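Local coordinates for protein arabinofuranosidase (Bifidobacterium longum, PDB 2Y2W) that removes terminal L-arabinofuranosyl residues, cleaving alpha-(1->5) bonds of arabinan and acting on wheat arabinoxylan, as an intracellular family 51 glycoside hydrolase of plant cell-wall degradation, at residues D[118-123]-D[132-137]; D[142-147]-D[369-374]; D[481-486]-D[558-563]. One frame throughout, in Å; residues are numbered along the deposited sequence.

How the contacts relate
Following the chain from its N terminus, contact 1 comes first and closes a short loop: after barrel strand 107-110 the chain runs through 118-123, and eight residues later 132-137 folds back on it. Contact 2 opens next, where strand 141-143, antiparallel partner of strand 134-136 in a two-stranded sheet, meets loop 369-374, closing a span of about 220 residues. These two contacts touch, Arg-134 O lying 2.6 Å from Glu-143 N. Contact 3 closes about 70 residues by pairing strands 478-485 and 558-564 of the C-terminal beta domain, its centre about 40 Å from that of contact 2 across the chain's centre. The three follow in series, without nesting or crossing.

Contact 1: D[118-123]-D[132-137]; sequences NYNWED and PMRRDL
Two side-chain torsions set up the meeting of Asn-118 with Asp-136 and of Asp-123 with Arg-134. In Asn-118, CG sits between the backbone N and the carbonyl carbon (chi1 76°), and the amide beyond it works with both ends. Its OD1 accepts a nearly straight bond from Leu-137 N at 3.1 Å, while ND2 donates to Asp-136 OD1, also at 3.1 Å, with amide and carboxylate planes nearly coplanar. A water donates to Asn-118 OD1 at 2.7 Å and to Arg-135 O, so that the amide oxygen has two donors, this water and Leu-137 N. An alanine here would probably leave the N-H of Leu-137 without its acceptor, this water with one acceptor fewer and the Asp-136 carboxylate short of one donor.

The Arg-134 chain bends at chi2 (-85°), which carries CD round beside Asp-123. Arg-134 NE forms a salt bridge to Asp-123 OD2 at 2.8 Å; the carboxylate oxygen lies at the guanidinium edge, whereas the donor stands above the carboxylate plane. On the opposite face of that plane Asn-120 ND2 reaches the same OD2 at 3.2 Å, and a weak bond from Arg-134 NH2 to OD1 completes the pairing. Pro-132 CB covers one guanidinium face, over its centre.

The Asp-136 side chain, whose OD2 is also bound by Trp-139 N, lies about 6 Å from those of Glu-69 and Asn-114, which probably bind arabinofuranose, as in relatives. The contact fastens the loop following barrel strand 107-110 to strand 134-136, itself paired with strand 141-143, while a second subunit packs on Arg-134 and Arg-135.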
loop_
_atom_site.group_PDB
_atom_site.type_symbol
_atom_site.label_atom_id
_atom_site.label_comp_id
_atom_site.label_asym_id
_atom_site.label_seq_id
_atom_site.Cartn_x
_atom_site.Cartn_y
_atom_site.Cartn_z
ATOM N N ASN D 118 12.124 4.068 7.836
ATOM C CA ASN D 118 12.391 4.822 6.610
ATOM C C ASN D 118 13.778 4.511 6.045
ATOM O O ASN D 118 14.519 5.404 5.631
ATOM C CB ASN D 118 12.169 6.331 6.823
ATOM C CG ASN D 118 13.297 6.999 7.594
ATOM O OD1 ASN D 118 13.903 7.953 7.108
ATOM N ND2 ASN D 118 13.585 6.502 8.793
ATOM N N TYR D 119 14.102 3.221 6.014
ATOM C CA TYR D 119 15.420 2.752 5.611
ATOM C C TYR D 119 15.347 1.814 4.410
ATOM O O TYR D 119 14.551 0.877 4.396
ATOM C CB TYR D 119 16.097 2.064 6.803
ATOM C CG TYR D 119 17.423 1.408 6.501
ATOM C CD1 TYR D 119 18.509 2.152 6.031
ATOM C CD2 TYR D 119 17.598 0.042 6.701
ATOM C CE1 TYR D 119 19.733 1.546 5.760
ATOM C CE2 TYR D 119 18.816 -0.572 6.434
ATOM C CZ TYR D 119 19.876 0.186 5.965
ATOM O OH TYR D 119 21.072 -0.429 5.704
ATOM N N ASN D 120 16.173 2.082 3.403
ATOM C CA ASN D 120 16.283 1.214 2.230
ATOM C C ASN D 120 17.517 0.324 2.363
ATOM O O ASN D 120 18.646 0.816 2.332
ATOM C CB ASN D 120 16.359 2.042 0.946
ATOM C CG ASN D 120 15.317 3.143 0.894
ATOM O OD1 ASN D 120 14.116 2.887 1.012
ATOM N ND2 ASN D 120 15.770 4.378 0.706
ATOM N N TRP D 121 17.296 -0.981 2.512
ATOM C CA TRP D 121 18.364 -1.915 2.879
ATOM C C TRP D 121 19.481 -2.045 1.834
ATOM O O TRP D 121 20.609 -2.396 2.177
ATOM C CB TRP D 121 17.782 -3.289 3.244
ATOM C CG TRP D 121 17.190 -4.014 2.087
ATOM C CD1 TRP D 121 15.898 -3.956 1.656
ATOM C CD2 TRP D 121 17.870 -4.906 1.201
ATOM N NE1 TRP D 121 15.729 -4.757 0.553
ATOM C CE2 TRP D 121 16.925 -5.352 0.252
ATOM C CE3 TRP D 121 19.189 -5.371 1.113
ATOM C CZ2 TRP D 121 17.256 -6.240 -0.774
ATOM C CZ3 TRP D 121 19.518 -6.257 0.097
ATOM C CH2 TRP D 121 18.553 -6.682 -0.833
ATOM N N GLU D 122 19.159 -1.761 0.572
ATOM C CA GLU D 122 20.131 -1.804 -0.526
ATOM C C GLU D 122 21.124 -0.647 -0.466
ATOM O O GLU D 122 22.208 -0.723 -1.050
ATOM C CB GLU D 122 19.438 -1.787 -1.896
ATOM C CG GLU D 122 18.294 -2.773 -2.069
ATOM C CD GLU D 122 16.945 -2.177 -1.696
ATOM O OE1 GLU D 122 16.864 -1.440 -0.687
ATOM O OE2 GLU D 122 15.957 -2.452 -2.410
ATOM N N ASP D 123 20.744 0.426 0.225
ATOM C CA ASP D 123 21.615 1.592 0.395
ATOM C C ASP D 123 22.873 1.267 1.192
ATOM O O ASP D 123 23.871 1.984 1.101
ATOM C CB ASP D 123 20.860 2.742 1.074
ATOM C CG ASP D 123 19.840 3.395 0.162
ATOM O OD1 ASP D 123 19.928 3.217 -1.072
ATOM O OD2 ASP D 123 18.952 4.102 0.684
ATOM N N PRO D 132 24.788 5.585 -1.386
ATOM C CA PRO D 132 24.206 6.927 -1.316
ATOM C C PRO D 132 24.112 7.462 0.111
ATOM O O PRO D 132 23.969 6.688 1.063
ATOM C CB PRO D 132 22.805 6.729 -1.899
ATOM C CG PRO D 132 22.478 5.316 -1.601
ATOM C CD PRO D 132 23.772 4.564 -1.709
ATOM N N MET D 133 24.199 8.781 0.249
ATOM C CA MET D 133 24.035 9.420 1.542
ATOM C C MET D 133 22.563 9.786 1.723
ATOM O O MET D 133 21.955 10.416 0.853
ATOM C CB MET D 133 24.952 10.637 1.662
ATOM C CG MET D 133 25.687 10.690 2.992
ATOM S SD MET D 133 27.365 11.343 2.888
ATOM C CE MET D 133 27.102 13.040 3.405
ATOM N N ARG D 134 21.994 9.369 2.852
ATOM C CA ARG D 134 20.545 9.401 3.051
ATOM C C ARG D 134 20.118 10.129 4.321
ATOM O O ARG D 134 20.920 10.346 5.231
ATOM C CB ARG D 134 19.986 7.971 3.066
ATOM C CG ARG D 134 20.077 7.236 1.734
ATOM C CD ARG D 134 18.898 7.550 0.826
ATOM N NE ARG D 134 18.881 6.670 -0.338
ATOM C CZ ARG D 134 19.044 7.070 -1.595
ATOM N NH1 ARG D 134 19.223 8.356 -1.881
ATOM N NH2 ARG D 134 19.017 6.178 -2.576
ATOM N N ARG D 135 18.842 10.509 4.359
ATOM C CA ARG D 135 18.226 11.104 5.534
ATOM C C ARG D 135 17.656 10.014 6.424
ATOM O O ARG D 135 17.151 9.004 5.932
ATOM C CB ARG D 135 17.060 12.002 5.119
ATOM C CG ARG D 135 17.412 13.402 4.693
ATOM C CD ARG D 135 16.136 14.152 4.346
ATOM N NE ARG D 135 16.319 15.599 4.350
ATOM C CZ ARG D 135 15.348 16.483 4.147
ATOM N NH1 ARG D 135 14.101 16.078 3.914
ATOM N NH2 ARG D 135 15.625 17.781 4.175
ATOM N N ASP D 136 17.730 10.227 7.734
ATOM C CA ASP D 136 16.917 9.466 8.671
ATOM C C ASP D 136 15.925 10.410 9.334
ATOM O O ASP D 136 16.320 11.335 10.041
ATOM C CB ASP D 136 17.771 8.766 9.730
ATOM C CG ASP D 136 16.929 8.174 10.851
ATOM O OD1 ASP D 136 15.930 7.485 10.547
ATOM O OD2 ASP D 136 17.255 8.411 12.035
ATOM N N LEU D 137 14.639 10.168 9.099
ATOM C CA LEU D 137 13.574 10.994 9.667
ATOM C C LEU D 137 13.429 10.824 11.176
ATOM O O LEU D 137 13.169 11.793 11.886
ATOM C CB LEU D 137 12.240 10.701 8.978
ATOM C CG LEU D 137 11.808 11.584 7.805
ATOM C CD1 LEU D 137 12.785 11.542 6.632
ATOM C CD2 LEU D 137 10.417 11.177 7.356
HETATM O O HOH W 1 14.471 9.065 4.742
#

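Contact 2: D[142-147]-D[369-374]; sequences TETNEM and WPKSPH
Thr-142 and Trp-369 bring the two backbones closest, their CA atoms 5.3 Å apart, where strand 141-143 passes an extended loop lacking regular structure. A single direct hydrogen bond joins the main chains, from Thr-142 N to Pro-370 O at 3.2 Å. Two residues along the loop, a water extends the link: it donates to Thr-142 O and accepts from Ser-372 N at 2.8 Å. The join is therefore partly solvent-mediated rather than a third strand of the sheet.

Strand 141-143 belongs to a two-stranded antiparallel hairpin with strand 134-136, an excursion from the (beta/alpha)8 barrel, and 369-374 comes from the long connection between helices 347-357 and 382-397. The contact thus joins two excursions from the barrel at the protein surface.

Lys-371 supplies most of the side-chain packing from the loop. Its CG lies 3.4 Å from Thr-142 O, against the strand backbone. Farther out the lysine bends at chi3 (77°), placing CE 3.7 Å from Thr-144 CG2, and there the two side chains cross at about a right angle. Thr-144 OG1 turns its hydrogen to Glu-146 OE2, which stays 5.9 Å from Lys-371 NZ, near enough perhaps for a mild attraction without a bridge. The Trp-369 indole stacks on His-140 and touches Arg-135 of the hairpin.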
loop_
_atom_site.group_PDB
_atom_site.type_symbol
_atom_site.label_atom_id
_atom_site.label_comp_id
_atom_site.label_asym_id
_atom_site.label_seq_id
_atom_site.Cartn_x
_atom_site.Cartn_y
_atom_site.Cartn_z
ATOM N N THR D 142 21.730 12.739 8.998
ATOM C CA THR D 142 22.185 12.245 7.703
ATOM C C THR D 142 23.031 10.986 7.897
ATOM O O THR D 142 23.928 10.947 8.747
ATOM C CB THR D 142 22.929 13.317 6.853
ATOM O OG1 THR D 142 23.667 12.674 5.804
ATOM C CG2 THR D 142 23.891 14.119 7.692
ATOM N N GLU D 143 22.717 9.967 7.100
ATOM C CA GLU D 143 23.330 8.649 7.198
ATOM C C GLU D 143 24.208 8.359 5.975
ATOM O O GLU D 143 23.738 8.378 4.831
ATOM C CB GLU D 143 22.230 7.592 7.361
ATOM C CG GLU D 143 22.652 6.147 7.114
ATOM C CD GLU D 143 23.336 5.504 8.302
ATOM O OE1 GLU D 143 23.013 5.850 9.459
ATOM O OE2 GLU D 143 24.193 4.629 8.075
ATOM N N THR D 144 25.486 8.088 6.232
ATOM C CA THR D 144 26.461 7.834 5.173
ATOM C C THR D 144 26.348 6.424 4.611
ATOM O O THR D 144 26.792 6.164 3.488
ATOM C CB THR D 144 27.903 8.045 5.665
ATOM O OG1 THR D 144 28.160 7.172 6.774
ATOM C CG2 THR D 144 28.115 9.486 6.091
ATOM N N ASN D 145 25.763 5.527 5.403
ATOM C CA ASN D 145 25.591 4.114 5.048
ATOM C C ASN D 145 26.899 3.328 4.930
ATOM O O ASN D 145 26.955 2.297 4.256
ATOM C CB ASN D 145 24.724 3.952 3.788
ATOM C CG ASN D 145 23.265 4.279 4.037
ATOM O OD1 ASN D 145 22.594 3.618 4.831
ATOM N ND2 ASN D 145 22.765 5.302 3.354
ATOM N N GLU D 146 27.941 3.810 5.604
ATOM C CA GLU D 146 29.208 3.084 5.706
ATOM C C GLU D 146 28.999 1.736 6.391
ATOM O O GLU D 146 29.721 0.776 6.125
ATOM C CB GLU D 146 30.252 3.909 6.459
ATOM C CG GLU D 146 30.744 5.139 5.701
ATOM C CD GLU D 146 31.483 6.126 6.591
ATOM O OE1 GLU D 146 32.379 5.701 7.357
ATOM O OE2 GLU D 146 31.171 7.335 6.518
ATOM N N MET D 147 28.000 1.676 7.269
ATOM C CA MET D 147 27.555 0.416 7.854
ATOM C C MET D 147 26.217 -0.033 7.263
ATOM O O MET D 147 25.284 0.761 7.113
ATOM C CB MET D 147 27.453 0.528 9.373
ATOM C CG MET D 147 28.786 0.405 10.095
ATOM S SD MET D 147 29.348 -1.300 10.288
ATOM C CE MET D 147 28.064 -1.981 11.333
ATOM N N TRP D 369 21.407 17.983 8.113
ATOM C CA TRP D 369 21.141 17.171 9.293
ATOM C C TRP D 369 22.466 16.623 9.840
ATOM O O TRP D 369 23.362 16.291 9.063
ATOM C CB TRP D 369 20.158 16.046 8.945
ATOM C CG TRP D 369 18.801 16.526 8.432
ATOM C CD1 TRP D 369 18.477 17.783 7.990
ATOM C CD2 TRP D 369 17.611 15.737 8.279
ATOM N NE1 TRP D 369 17.163 17.826 7.592
ATOM C CE2 TRP D 369 16.608 16.585 7.757
ATOM C CE3 TRP D 369 17.292 14.398 8.543
ATOM C CZ2 TRP D 369 15.308 16.139 7.496
ATOM C CZ3 TRP D 369 15.997 13.955 8.279
ATOM C CH2 TRP D 369 15.024 14.825 7.762
ATOM N N PRO D 370 22.613 16.565 11.177
ATOM C CA PRO D 370 23.878 16.147 11.793
ATOM C C PRO D 370 24.253 14.678 11.555
ATOM O O PRO D 370 23.378 13.815 11.497
ATOM C CB PRO D 370 23.641 16.400 13.286
ATOM C CG PRO D 370 22.166 16.442 13.449
ATOM C CD PRO D 370 21.641 17.027 12.183
ATOM N N LYS D 371 25.553 14.420 11.414
ATOM C CA LYS D 371 26.092 13.064 11.290
ATOM C C LYS D 371 26.555 12.544 12.646
ATOM O O LYS D 371 27.346 13.197 13.328
ATOM C CB LYS D 371 27.263 13.036 10.305
ATOM C CG LYS D 371 26.892 12.596 8.899
ATOM C CD LYS D 371 27.787 13.231 7.836
ATOM C CE LYS D 371 29.151 12.568 7.754
ATOM N NZ LYS D 371 29.938 13.094 6.605
ATOM N N SER D 372 26.059 11.366 13.019
ATOM C CA SER D 372 26.367 10.724 14.310
ATOM C C SER D 372 26.575 11.700 15.483
ATOM O O SER D 372 27.685 11.801 16.021
ATOM C CB SER D 372 27.561 9.768 14.178
ATOM O OG SER D 372 28.708 10.433 13.675
ATOM N N PRO D 373 25.503 12.417 15.882
ATOM C CA PRO D 373 25.590 13.327 17.017
ATOM C C PRO D 373 25.459 12.584 18.342
ATOM O O PRO D 373 25.121 11.398 18.358
ATOM C CB PRO D 373 24.388 14.250 16.810
ATOM C CG PRO D 373 23.396 13.429 16.085
ATOM C CD PRO D 373 24.141 12.382 15.312
ATOM N N HIS D 374 25.725 13.284 19.443
ATOM C CA HIS D 374 25.546 12.722 20.777
ATOM C C HIS D 374 24.070 12.756 21.170
ATOM O O HIS D 374 23.557 13.784 21.623
ATOM C CB HIS D 374 26.410 13.471 21.797
ATOM C CG HIS D 374 27.881 13.284 21.592
ATOM N ND1 HIS D 374 28.642 12.445 22.376
ATOM C CD2 HIS D 374 28.729 13.820 20.682
ATOM C CE1 HIS D 374 29.896 12.476 21.964
ATOM N NE2 HIS D 374 29.976 13.303 20.936
HETATM O O HOH W 2 24.266 9.757 11.567
#

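Contact 3: D[481-486]-D[558-563]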
loop_
_atom_site.group_PDB
_atom_site.type_symbol
_atom_site.label_atom_id
_atom_site.label_comp_id
_atom_site.label_asym_id
_atom_site.label_seq_id
_atom_site.Cartn_x
_atom_site.Cartn_y
_atom_site.Cartn_z
ATOM N N LEU D 481 22.744 -17.160 42.371
ATOM C CA LEU D 481 21.647 -16.395 42.962
ATOM C C LEU D 481 21.826 -14.900 42.708
ATOM O O LEU D 481 22.883 -14.331 42.993
ATOM C CB LEU D 481 21.533 -16.665 44.471
ATOM C CG LEU D 481 20.652 -15.731 45.316
ATOM C CD1 LEU D 481 19.167 -15.940 45.040
ATOM C CD2 LEU D 481 20.934 -15.900 46.799
ATOM N N LEU D 482 20.780 -14.279 42.170
ATOM C CA LEU D 482 20.739 -12.834 41.971
ATOM C C LEU D 482 19.606 -12.254 42.809
ATOM O O LEU D 482 18.477 -12.742 42.747
ATOM C CB LEU D 482 20.525 -12.494 40.491
ATOM C CG LEU D 482 21.523 -13.016 39.452
ATOM C CD1 LEU D 482 20.870 -13.106 38.082
ATOM C CD2 LEU D 482 22.770 -12.151 39.396
ATOM N N ALA D 483 19.911 -11.224 43.595
ATOM C CA ALA D 483 18.912 -10.594 44.461
ATOM C C ALA D 483 19.024 -9.071 44.489
ATOM O O ALA D 483 20.116 -8.515 44.367
ATOM C CB ALA D 483 18.988 -11.165 45.875
ATOM N N VAL D 484 17.881 -8.410 44.657
ATOM C CA VAL D 484 17.804 -6.949 44.652
ATOM C C VAL D 484 17.078 -6.417 45.892
ATOM O O VAL D 484 16.087 -6.998 46.339
ATOM C CB VAL D 484 17.132 -6.434 43.340
ATOM C CG1 VAL D 484 16.463 -5.075 43.534
ATOM C CG2 VAL D 484 18.156 -6.352 42.218
ATOM N N ASN D 485 17.596 -5.323 46.448
ATOM C CA ASN D 485 16.923 -4.590 47.519
ATOM C C ASN D 485 16.297 -3.309 46.974
ATOM O O ASN D 485 17.007 -2.398 46.537
ATOM C CB ASN D 485 17.893 -4.276 48.665
ATOM C CG ASN D 485 17.201 -3.655 49.872
ATOM O OD1 ASN D 485 16.011 -3.878 50.109
ATOM N ND2 ASN D 485 17.948 -2.875 50.642
ATOM N N ARG D 486 14.967 -3.247 47.005
ATOM C CA ARG D 486 14.217 -2.151 46.384
ATOM C C ARG D 486 13.888 -0.983 47.323
ATOM O O ARG D 486 13.489 0.087 46.860
ATOM C CB ARG D 486 12.942 -2.679 45.715
ATOM C CG ARG D 486 13.204 -3.512 44.468
ATOM C CD ARG D 486 11.925 -3.837 43.716
ATOM N NE ARG D 486 11.216 -4.984 44.278
ATOM C CZ ARG D 486 10.148 -5.555 43.728
ATOM N NH1 ARG D 486 9.646 -5.092 42.589
ATOM N NH2 ARG D 486 9.577 -6.596 44.319
ATOM N N SER D 558 20.330 -1.812 46.404
ATOM C CA SER D 558 21.480 -2.678 46.140
ATOM C C SER D 558 21.110 -3.936 45.355
ATOM O O SER D 558 20.040 -4.516 45.551
ATOM C CB SER D 558 22.188 -3.061 47.446
ATOM O OG SER D 558 21.316 -3.753 48.322
ATOM N N TRP D 559 22.015 -4.339 44.465
ATOM C CA TRP D 559 21.894 -5.577 43.702
ATOM C C TRP D 559 22.981 -6.545 44.153
ATOM O O TRP D 559 24.136 -6.153 44.342
ATOM C CB TRP D 559 22.008 -5.290 42.201
ATOM C CG TRP D 559 22.242 -6.505 41.341
ATOM C CD1 TRP D 559 21.300 -7.369 40.868
ATOM C CD2 TRP D 559 23.502 -6.975 40.845
ATOM N NE1 TRP D 559 21.893 -8.352 40.113
ATOM C CE2 TRP D 559 23.245 -8.135 40.083
ATOM C CE3 TRP D 559 24.825 -6.532 40.975
ATOM C CZ2 TRP D 559 24.260 -8.859 39.452
ATOM C CZ3 TRP D 559 25.835 -7.253 40.344
ATOM C CH2 TRP D 559 25.545 -8.404 39.593
ATOM N N ILE D 560 22.605 -7.808 44.326
ATOM C CA ILE D 560 23.538 -8.822 44.803
ATOM C C ILE D 560 23.668 -9.982 43.815
ATOM O O ILE D 560 22.692 -10.378 43.170
ATOM C CB ILE D 560 23.152 -9.325 46.234
ATOM C CG1 ILE D 560 24.359 -9.286 47.169
ATOM C CG2 ILE D 560 22.519 -10.714 46.217
ATOM C CD1 ILE D 560 24.704 -7.900 47.662
ATOM N N SER D 561 24.889 -10.498 43.690
ATOM C CA SER D 561 25.145 -11.712 42.921
ATOM C C SER D 561 26.036 -12.652 43.718
ATOM O O SER D 561 27.109 -12.260 44.184
ATOM C CB SER D 561 25.782 -11.393 41.567
ATOM O OG SER D 561 27.096 -10.885 41.713
ATOM N N VAL D 562 25.576 -13.891 43.876
ATOM C CA VAL D 562 26.322 -14.912 44.608
ATOM C C VAL D 562 26.310 -16.248 43.864
ATOM O O VAL D 562 25.253 -16.840 43.633
ATOM C CB VAL D 562 25.841 -15.044 46.094
ATOM C CG1 VAL D 562 24.333 -14.868 46.210
ATOM C CG2 VAL D 562 26.298 -16.362 46.723
ATOM N N GLU D 563 27.504 -16.691 43.477
ATOM C CA GLU D 563 27.703 -17.960 42.780
ATOM C C GLU D 563 27.958 -19.067 43.799
ATOM O O GLU D 563 28.673 -18.855 44.778
ATOM C CB GLU D 563 28.889 -17.854 41.814
ATOM C CG GLU D 563 28.742 -16.765 40.748
ATOM C CD GLU D 563 30.017 -16.508 39.959
ATOM O OE1 GLU D 563 30.727 -17.478 39.617
ATOM O OE2 GLU D 563 30.307 -15.325 39.674
#
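Leu-481 to Asn-485 pair with Val-562 to Ser-558 as neighbouring antiparallel strands, their axes 4.6 Å apart at closest and their directions differing by 166°. Backbone hydrogen bonds set the register. Leu-481 with Val-562, Ala-483 with Ile-560 and Asn-485 with Ser-558 are the hydrogen-bonded pairs; the shortest bond, 2.6 Å, runs from Ile-560 N to Ala-483 O, and that from Ser-558 N to Asn-485 O is weak. Between them, Leu-482 with Ser-561 and Val-484 with Trp-559 form non-hydrogen-bonded pairs. Here CA-H...O contacts add to the join, such as that of Leu-482 CA with Ile-560 O at 3.4 Å.

Apolar packing occurs on both faces of the sheet. On the face with Leu-482 and Val-484, the Trp-559 ring, carried on a CG anti to the backbone N (chi1 165°), meets both. Val-484 CG2 comes to the ring edge, in its plane, 3.6 Å from CD1, while Leu-482 CD2 approaches the benzo end obliquely, 3.6 Å from CZ2. Helices 382-397 and 431-440 pack against this side, Leu-482 and Val-484 touching the first and Trp-559 the second. On the other face Leu-481 and Val-562 lie side by side, with CD2 of the leucine 3.6 Å from CG1 of the valine, and Ala-483 CB touches Ile-560 CG2.

At one end Ser-558 OG packs on Asn-485 CB at 3.5 Å; Asn-485 ND2 and Ser-558 OG both bond to Pro-555 O.

Strands 462-473 and 512-518 continue the sheet outward on either side. With main-chain polar groups paired and mostly hydrocarbon on both faces, Asn-485 and Ser-558 lying at one end, the chemistry is that of a buried sheet interior in the C-terminal beta domain, joining it to neighbouring helices through largely apolar contact.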